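Local coordinates for TrwG protein (Bartonella grahamii, PDB 4NHF) that probably serves as a VirB8-family inner-membrane component of the Trw type IV secretion machinery, represented here by its soluble domain, at residues F122-L127 with P136-I141; R46-Q51 with L163-T168. All coordinates share one frame; numbering follows the deposited sequence.

Interaction 1. Residues F122-L127 with P136-I141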
ATOM      1  N   PHE A 122     -15.423   0.857   9.441  1.00 18.67           N
ATOM      2  CA  PHE A 122     -15.228   0.518   8.042  1.00 18.20           C
ATOM      3  C   PHE A 122     -16.327  -0.390   7.512  1.00 18.91           C
ATOM      4  O   PHE A 122     -17.084  -0.961   8.301  1.00 19.16           O
ATOM      5  CB  PHE A 122     -13.837  -0.087   7.835  1.00 17.05           C
ATOM      6  CG  PHE A 122     -13.629  -1.424   8.485  1.00 16.92           C
ATOM      7  CD1 PHE A 122     -13.280  -1.512   9.801  1.00 16.71           C
ATOM      8  CD2 PHE A 122     -13.790  -2.593   7.756  1.00 16.86           C
ATOM      9  CE1 PHE A 122     -13.065  -2.717  10.398  1.00 16.99           C
ATOM     10  CE2 PHE A 122     -13.581  -3.818   8.348  1.00 16.84           C
ATOM     11  CZ  PHE A 122     -13.213  -3.899   9.660  1.00 16.91           C
ATOM     12  N   THR A 123     -16.470  -0.452   6.194  1.00 19.62           N
ATOM     13  CA  THR A 123     -17.341  -1.487   5.557  1.00 21.36           C
ATOM     14  C   THR A 123     -16.547  -2.420   4.678  1.00 20.79           C
ATOM     15  O   THR A 123     -15.500  -2.041   4.085  1.00 20.49           O
ATOM     16  CB  THR A 123     -18.390  -0.912   4.593  1.00 22.90           C
ATOM     17  OG1 THR A 123     -17.695  -0.168   3.596  1.00 25.25           O
ATOM     18  CG2 THR A 123     -19.310  -0.042   5.271  1.00 23.67           C
ATOM     19  N   THR A 124     -17.050  -3.639   4.578  1.00 21.34           N
ATOM     20  CA  THR A 124     -16.545  -4.593   3.636  1.00 21.60           C
ATOM     21  C   THR A 124     -17.672  -5.075   2.720  1.00 23.13           C
ATOM     22  O   THR A 124     -18.849  -5.079   3.110  1.00 23.11           O
ATOM     23  CB  THR A 124     -15.889  -5.806   4.313  1.00 21.46           C
ATOM     24  OG1 THR A 124     -16.818  -6.477   5.142  1.00 22.47           O
ATOM     25  CG2 THR A 124     -14.723  -5.389   5.120  1.00 20.79           C
ATOM     26  N   GLN A 125     -17.306  -5.445   1.499  1.00 23.15           N
ATOM     27  CA  GLN A 125     -18.272  -5.928   0.534  1.00 24.80           C
ATOM     28  C   GLN A 125     -17.657  -7.051  -0.215  1.00 24.89           C
ATOM     29  O   GLN A 125     -16.590  -6.865  -0.819  1.00 24.23           O
ATOM     30  CB  GLN A 125     -18.596  -4.830  -0.441  1.00 26.01           C
ATOM     31  CG  GLN A 125     -19.447  -5.266  -1.627  1.00 27.54           C
ATOM     32  CD  GLN A 125     -20.845  -5.580  -1.204  1.00 28.97           C
ATOM     33  OE1 GLN A 125     -21.603  -4.668  -0.904  1.00 30.52           O
ATOM     34  NE2 GLN A 125     -21.206  -6.866  -1.159  1.00 29.35           N
ATOM     35  N   GLN A 126     -18.328  -8.198  -0.226  1.00 25.67           N
ATOM     36  CA  GLN A 126     -17.829  -9.353  -0.966  1.00 26.06           C
ATOM     37  C   GLN A 126     -18.316  -9.240  -2.401  1.00 26.51           C
ATOM     38  O   GLN A 126     -19.471  -8.847  -2.643  1.00 27.06           O
ATOM     39  CB  GLN A 126     -18.290 -10.689  -0.361  1.00 27.33           C
ATOM     40  CG  GLN A 126     -17.591 -11.881  -1.017  1.00 28.82           C
ATOM     41  CD  GLN A 126     -17.516 -13.125  -0.137  1.00 31.00           C
ATOM     42  OE1 GLN A 126     -17.108 -13.043   0.999  1.00 34.03           O
ATOM     43  NE2 GLN A 126     -17.880 -14.294  -0.683  1.00 33.82           N
ATOM     44  N   LEU A 127     -17.436  -9.559  -3.339  1.00 25.62           N
ATOM     45  CA  LEU A 127     -17.805  -9.599  -4.772  1.00 27.06           C
ATOM     46  C   LEU A 127     -17.505 -10.956  -5.375  1.00 26.93           C
ATOM     47  O   LEU A 127     -16.563 -11.612  -4.949  1.00 25.84           O
ATOM     48  CB  LEU A 127     -16.997  -8.552  -5.546  1.00 26.91           C
ATOM     49  CG  LEU A 127     -17.010  -7.118  -5.032  1.00 26.33           C
ATOM     50  CD1 LEU A 127     -15.931  -6.316  -5.758  1.00 26.37           C
ATOM     51  CD2 LEU A 127     -18.359  -6.491  -5.225  1.00 27.17           C
ATOM     52  N   PRO A 136     -24.982  -8.232   1.509  1.00 41.82           N
ATOM     53  CA  PRO A 136     -24.995  -6.820   1.852  1.00 41.86           C
ATOM     54  C   PRO A 136     -23.583  -6.324   2.271  1.00 38.28           C
ATOM     55  O   PRO A 136     -22.707  -7.124   2.600  1.00 36.38           O
ATOM     56  CB  PRO A 136     -25.999  -6.774   3.025  1.00 43.60           C
ATOM     57  CG  PRO A 136     -25.811  -8.096   3.708  1.00 43.39           C
ATOM     58  CD  PRO A 136     -25.594  -9.071   2.568  1.00 43.45           C
ATOM     59  N   LYS A 137     -23.382  -5.018   2.190  1.00 37.65           N
ATOM     60  CA  LYS A 137     -22.278  -4.355   2.873  1.00 37.88           C
ATOM     61  C   LYS A 137     -22.289  -4.754   4.325  1.00 35.62           C
ATOM     62  O   LYS A 137     -23.349  -4.829   4.936  1.00 35.30           O
ATOM     63  CB  LYS A 137     -22.434  -2.847   2.814  1.00 40.01           C
ATOM     64  CG  LYS A 137     -21.402  -2.176   1.935  1.00 43.15           C
ATOM     65  CD  LYS A 137     -21.568  -0.675   1.969  1.00 45.69           C
ATOM     66  CE  LYS A 137     -22.764  -0.234   1.144  1.00 49.50           C
ATOM     67  NZ  LYS A 137     -23.374   1.015   1.695  1.00 52.22           N
ATOM     68  N   GLN A 138     -21.115  -5.028   4.871  1.00 32.44           N
ATOM     69  CA  GLN A 138     -20.998  -5.255   6.306  1.00 32.19           C
ATOM     70  C   GLN A 138     -20.337  -4.068   6.947  1.00 29.36           C
ATOM     71  O   GLN A 138     -19.235  -3.698   6.545  1.00 28.13           O
ATOM     72  CB  GLN A 138     -20.144  -6.451   6.568  1.00 34.19           C
ATOM     73  CG  GLN A 138     -20.510  -7.579   5.653  1.00 37.65           C
ATOM     74  CD  GLN A 138     -20.798  -8.805   6.427  1.00 41.14           C
ATOM     75  OE1 GLN A 138     -21.805  -8.871   7.142  1.00 44.36           O
ATOM     76  NE2 GLN A 138     -19.911  -9.783   6.325  1.00 43.59           N
ATOM     77  N   HIS A 139     -20.996  -3.532   7.960  1.00 27.43           N
ATOM     78  CA  HIS A 139     -20.500  -2.456   8.784  1.00 26.36           C
ATOM     79  C   HIS A 139     -19.824  -3.043   9.971  1.00 24.13           C
ATOM     80  O   HIS A 139     -20.408  -3.800  10.747  1.00 23.82           O
ATOM     81  CB  HIS A 139     -21.639  -1.540   9.214  1.00 28.36           C
ATOM     82  CG  HIS A 139     -22.415  -1.023   8.061  1.00 30.45           C
ATOM     83  ND1 HIS A 139     -23.542  -1.658   7.586  1.00 33.74           N
ATOM     84  CD2 HIS A 139     -22.185   0.010   7.229  1.00 31.83           C
ATOM     85  CE1 HIS A 139     -24.005  -1.005   6.541  1.00 34.03           C
ATOM     86  NE2 HIS A 139     -23.191   0.001   6.293  1.00 33.97           N
ATOM     87  N   GLN A 140     -18.570  -2.671  10.084  1.00 22.58           N
ATOM     88  CA  GLN A 140     -17.664  -3.222  11.045  1.00 22.43           C
ATOM     89  C   GLN A 140     -17.021  -2.101  11.810  1.00 20.43           C
ATOM     90  O   GLN A 140     -16.896  -0.953  11.332  1.00 19.46           O
ATOM     91  CB  GLN A 140     -16.530  -4.001  10.348  1.00 23.37           C
ATOM     92  CG  GLN A 140     -16.888  -5.254   9.602  1.00 25.68           C
ATOM     93  CD  GLN A 140     -17.602  -6.243  10.464  1.00 29.45           C
ATOM     94  OE1 GLN A 140     -18.772  -6.546  10.194  1.00 33.97           O
ATOM     95  NE2 GLN A 140     -16.930  -6.759  11.521  1.00 29.75           N
ATOM     96  N   ILE A 141     -16.551  -2.471  12.983  1.00 19.77           N
ATOM     97  CA  ILE A 141     -15.747  -1.585  13.851  1.00 19.22           C
ATOM     98  C   ILE A 141     -14.538  -2.355  14.281  1.00 18.11           C
ATOM     99  O   ILE A 141     -14.696  -3.419  14.860  1.00 18.01           O
ATOM    100  CB  ILE A 141     -16.430  -1.232  15.164  1.00 20.63           C
ATOM    101  CG1 ILE A 141     -17.817  -0.694  14.953  1.00 22.55           C
ATOM    102  CG2 ILE A 141     -15.612  -0.196  15.978  1.00 20.63           C
ATOM    103  CD1 ILE A 141     -17.792   0.607  14.221  1.00 23.19           C
TER
HETATM  104  O   HOH W   1     -24.235  -4.610  -0.958  1.00 45.97           O
HETATM  105  O   HOH W   2     -20.554  -8.467   1.687  1.00 30.24           O

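Interaction 2. Residues R46-Q51 with L163-T168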
ATOM      1  N   ARG A  46      -3.049   7.863  11.992  1.00 17.79           N
ATOM      2  CA  ARG A  46      -4.104   7.620  11.059  1.00 17.86           C
ATOM      3  C   ARG A  46      -3.583   6.976   9.790  1.00 16.67           C
ATOM      4  O   ARG A  46      -4.217   6.044   9.264  1.00 16.08           O
ATOM      5  CB  ARG A  46      -4.870   8.921  10.742  1.00 19.99           C
ATOM      6  CG  ARG A  46      -5.849   9.342  11.834  1.00 22.08           C
ATOM      7  CD  ARG A  46      -6.782  10.500  11.424  1.00 25.16           C
ATOM      8  NE  ARG A  46      -7.923  10.426  12.367  1.00 29.34           N
ATOM      9  CZ  ARG A  46      -7.955  11.054  13.545  1.00 31.53           C
ATOM     10  NH1 ARG A  46      -9.006  10.925  14.352  1.00 33.18           N
ATOM     11  NH2 ARG A  46      -6.943  11.880  13.901  1.00 34.06           N
ATOM     12  N   TYR A  47      -2.454   7.469   9.265  1.00 15.66           N
ATOM     13  CA  TYR A  47      -1.804   6.802   8.145  1.00 14.74           C
ATOM     14  C   TYR A  47      -1.646   5.291   8.342  1.00 14.32           C
ATOM     15  O   TYR A  47      -2.129   4.460   7.522  1.00 13.70           O
ATOM     16  CB  TYR A  47      -0.437   7.440   7.795  1.00 14.84           C
ATOM     17  CG  TYR A  47       0.224   6.700   6.676  1.00 14.37           C
ATOM     18  CD1 TYR A  47      -0.190   6.879   5.345  1.00 14.45           C
ATOM     19  CD2 TYR A  47       1.233   5.807   6.931  1.00 14.05           C
ATOM     20  CE1 TYR A  47       0.392   6.157   4.323  1.00 14.39           C
ATOM     21  CE2 TYR A  47       1.813   5.077   5.907  1.00 14.15           C
ATOM     22  CZ  TYR A  47       1.399   5.268   4.606  1.00 14.16           C
ATOM     23  OH  TYR A  47       1.986   4.567   3.611  1.00 14.29           O
ATOM     24  N   TRP A  48      -0.978   4.924   9.420  1.00 14.63           N
ATOM     25  CA  TRP A  48      -0.632   3.532   9.681  1.00 14.58           C
ATOM     26  C   TRP A  48      -1.844   2.682  10.065  1.00 14.29           C
ATOM     27  O   TRP A  48      -1.967   1.519   9.643  1.00 14.58           O
ATOM     28  CB  TRP A  48       0.492   3.459  10.731  1.00 15.03           C
ATOM     29  CG  TRP A  48       1.770   3.878  10.167  1.00 15.74           C
ATOM     30  CD1 TRP A  48       2.445   5.046  10.424  1.00 16.77           C
ATOM     31  CD2 TRP A  48       2.544   3.175   9.216  1.00 15.92           C
ATOM     32  NE1 TRP A  48       3.582   5.113   9.659  1.00 17.04           N
ATOM     33  CE2 TRP A  48       3.665   3.967   8.917  1.00 16.48           C
ATOM     34  CE3 TRP A  48       2.379   1.969   8.548  1.00 15.77           C
ATOM     35  CZ2 TRP A  48       4.628   3.573   7.993  1.00 16.78           C
ATOM     36  CZ3 TRP A  48       3.359   1.560   7.664  1.00 15.93           C
ATOM     37  CH2 TRP A  48       4.464   2.360   7.397  1.00 16.62           C
ATOM     38  N   LEU A  49      -2.779   3.252  10.828  1.00 14.39           N
ATOM     39  CA  LEU A  49      -3.979   2.498  11.185  1.00 14.07           C
ATOM     40  C   LEU A  49      -4.816   2.202   9.946  1.00 13.70           C
ATOM     41  O   LEU A  49      -5.368   1.109   9.828  1.00 13.05           O
ATOM     42  CB  LEU A  49      -4.830   3.228  12.212  1.00 14.55           C
ATOM     43  CG  LEU A  49      -4.183   3.252  13.614  1.00 14.94           C
ATOM     44  CD1 LEU A  49      -4.792   4.381  14.366  1.00 15.99           C
ATOM     45  CD2 LEU A  49      -4.330   1.938  14.373  1.00 14.91           C
ATOM     46  N   ASN A  50      -4.980   3.212   9.083  1.00 13.92           N
ATOM     47  CA  ASN A  50      -5.633   3.022   7.827  1.00 14.14           C
ATOM     48  C   ASN A  50      -4.937   1.973   6.978  1.00 13.71           C
ATOM     49  O   ASN A  50      -5.643   1.097   6.398  1.00 13.70           O
ATOM     50  CB  ASN A  50      -5.703   4.364   7.094  1.00 15.05           C
ATOM     51  CG  ASN A  50      -6.481   4.297   5.792  1.00 15.43           C
ATOM     52  OD1 ASN A  50      -7.663   3.952   5.767  1.00 16.01           O
ATOM     53  ND2 ASN A  50      -5.839   4.689   4.717  1.00 15.51           N
ATOM     54  N   GLN A  51      -3.604   2.057   6.817  1.00 13.53           N
ATOM     55  CA  GLN A  51      -2.931   1.021   6.007  1.00 13.89           C
ATOM     56  C   GLN A  51      -3.170  -0.401   6.601  1.00 13.03           C
ATOM     57  O   GLN A  51      -3.354  -1.379   5.881  1.00 12.75           O
ATOM     58  CB  GLN A  51      -1.451   1.283   5.808  1.00 14.52           C
ATOM     59  CG  GLN A  51      -1.142   2.439   4.829  1.00 15.54           C
ATOM     60  CD  GLN A  51      -1.740   2.250   3.462  1.00 16.52           C
ATOM     61  OE1 GLN A  51      -1.563   1.203   2.851  1.00 17.82           O
ATOM     62  NE2 GLN A  51      -2.520   3.199   3.012  1.00 17.48           N
ATOM     63  N   LEU A 163       9.082   2.866  10.970  1.00 16.57           N
ATOM     64  CA  LEU A 163       8.981   3.267  12.379  1.00 16.93           C
ATOM     65  C   LEU A 163       8.771   2.143  13.415  1.00 16.98           C
ATOM     66  O   LEU A 163       8.694   2.424  14.627  1.00 17.37           O
ATOM     67  CB  LEU A 163       7.810   4.256  12.503  1.00 16.64           C
ATOM     68  CG  LEU A 163       7.805   5.441  11.511  1.00 16.67           C
ATOM     69  CD1 LEU A 163       6.587   6.338  11.724  1.00 16.69           C
ATOM     70  CD2 LEU A 163       9.091   6.260  11.627  1.00 17.65           C
ATOM     71  N   GLY A 164       8.649   0.904  12.949  1.00 16.75           N
ATOM     72  CA  GLY A 164       8.198  -0.245  13.745  1.00 16.85           C
ATOM     73  C   GLY A 164       6.801  -0.085  14.354  1.00 16.44           C
ATOM     74  O   GLY A 164       6.582  -0.369  15.542  1.00 16.87           O
ATOM     75  N   PHE A 165       5.872   0.398  13.544  1.00 15.69           N
ATOM     76  CA  PHE A 165       4.461   0.374  13.900  1.00 15.43           C
ATOM     77  C   PHE A 165       4.098  -1.056  14.267  1.00 15.58           C
ATOM     78  O   PHE A 165       4.482  -2.017  13.525  1.00 15.49           O
ATOM     79  CB  PHE A 165       3.622   0.841  12.720  1.00 14.64           C
ATOM     80  CG  PHE A 165       2.140   0.909  12.996  1.00 14.44           C
ATOM     81  CD1 PHE A 165       1.615   1.864  13.863  1.00 14.77           C
ATOM     82  CD2 PHE A 165       1.258   0.026  12.375  1.00 13.99           C
ATOM     83  CE1 PHE A 165       0.251   1.964  14.084  1.00 14.54           C
ATOM     84  CE2 PHE A 165      -0.119   0.130  12.594  1.00 13.75           C
ATOM     85  CZ  PHE A 165      -0.611   1.094  13.443  1.00 13.97           C
ATOM     86  N   GLN A 166       3.325  -1.205  15.353  1.00 15.89           N
ATOM     87  CA  GLN A 166       2.882  -2.497  15.822  1.00 16.66           C
ATOM     88  C   GLN A 166       1.474  -2.432  16.395  1.00 16.39           C
ATOM     89  O   GLN A 166       1.192  -1.693  17.309  1.00 16.58           O
ATOM     90  CB  GLN A 166       3.776  -3.095  16.880  1.00 18.59           C
ATOM     91  CG  GLN A 166       5.188  -3.356  16.438  1.00 20.19           C
ATOM     92  CD  GLN A 166       5.314  -4.676  15.703  1.00 21.21           C
ATOM     93  OE1 GLN A 166       5.639  -5.708  16.328  1.00 23.28           O
ATOM     94  NE2 GLN A 166       5.079  -4.659  14.380  1.00 20.04           N
ATOM     95  N   ILE A 167       0.595  -3.220  15.820  1.00 15.83           N
ATOM     96  CA  ILE A 167      -0.747  -3.422  16.357  1.00 15.87           C
ATOM     97  C   ILE A 167      -0.578  -4.419  17.506  1.00 16.87           C
ATOM     98  O   ILE A 167      -0.128  -5.545  17.276  1.00 17.30           O
ATOM     99  CB  ILE A 167      -1.648  -4.008  15.266  1.00 15.15           C
ATOM    100  CG1 ILE A 167      -1.726  -3.054  14.068  1.00 14.41           C
ATOM    101  CG2 ILE A 167      -3.040  -4.361  15.806  1.00 15.45           C
ATOM    102  CD1 ILE A 167      -2.565  -1.832  14.318  1.00 14.38           C
ATOM    103  N   THR A 168      -0.920  -4.024  18.718  1.00 17.34           N
ATOM    104  CA  THR A 168      -0.807  -4.918  19.876  1.00 18.72           C
ATOM    105  C   THR A 168      -2.089  -5.615  20.274  1.00 19.26           C
ATOM    106  O   THR A 168      -2.051  -6.561  21.050  1.00 19.77           O
ATOM    107  CB  THR A 168      -0.273  -4.124  21.079  1.00 19.48           C
ATOM    108  OG1 THR A 168      -1.106  -2.961  21.257  1.00 19.30           O
ATOM    109  CG2 THR A 168       1.133  -3.687  20.741  1.00 19.36           C
TER

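Interaction 1. Residues F122-L127 with P136-I141
Phe-122 and Gln-140, like Thr-124 and Gln-138, form antiparallel hydrogen-bonded pairs, with Thr-123 and His-139 as the non-hydrogen-bonded pair between them. The short strand axes approach to 4.7 Å, and their directions differ by 141°, so the pair is strongly twisted. Four backbone bonds join them; Gln-138 N to Thr-124 O is the straightest, 175° at the hydrogen. Next to the Gln-138 pair, two waters bridge the segments: one links Gln-126 N to Pro-136 O, and another donates to Gln-125 OE1 while accepting a weak bond from Lys-137 N. Gln-125 NE2 bonds to Gly-135 O and Gln-126 O.

On the face of Phe-122, Thr-124, Gln-138 and Gln-140, the Phe-122 ring lies beneath the aliphatic start of Gln-140: CB stands 3.6 Å from the ring centroid, over the ring face, a CH-pi contact. With chi1 at 67°, CG of Phe-122 sits between the backbone N and carbonyl carbon, which swings the ring toward Gln-140. On the other face, Thr-123 CG2 meets His-139 CD2 at 3.5 Å, the two side chains running alongside each other.

The hairpin formed by strands 117-127 and 138-148 occupies the middle of the four-stranded sheet: Thr-123 and Gln-125 bond to strand 102-112, while Gln-140 NE2 reaches Ser-172 OG on strand 165-174.

Interaction 2. Residues R46-Q51 with L163-T168
Trp-48 and Phe-165 lead a helix-on-sheet contact of the NTF2-like VirB8 fold, in which helix 42-57 lies against the curved antiparallel sheet. The short axes of helix 46-51 and strand 165-168 cross at -60° and come no nearer than 9.8 Å, a gap bridged mainly by side chains, with no hydrogen bond across it.

The main bump is Trp-48 CB, seated over the centre of the Phe-165 ring: it lies 3.5 Å from the centroid and only 5° off the normal. Phe-165 CG is anti to the backbone N, which carries the ring out from its strand to beneath the helix. The indole and phenyl planes are 27° apart but slid past each other, so the rings barely overlap. Leu-49 closes in from another side, its CD2 in the plane of the Phe-165 ring at the edge, 3.9 Å from CZ. Thus one leucine methyl abuts the rim while the tryptophan methylene sits over the middle of one face.

The indole also meets the Tyr-47 ring of the second subunit, which ties this interior to the dimer interface. At the two ends, Leu-163 CD1 rests 3.8 Å from Trp-48 NE1, and Ile-167 CD1 comes within 4.2 Å of Leu-49 CD2.

Both interactions involve the same antiparallel sheet and lie on opposite sides of the chain's centre. Their centres are about 21 Å apart and their nearest atoms about 8 Å, so they do not touch. The connection runs through neighbouring strands: strand 138-148 carries most of residues 136-141, and strand 165-174 most of residues 163-168. Along the chain, the local hairpin contact is nested inside the 111-residue loop that interaction 2 closes. They also differ in burial, since interaction 1 is largely at the surface and interaction 2 is internal. Both lie away from Asp-60 and Asp-62, the calcium-binding residues, neither of which belongs to the four segments.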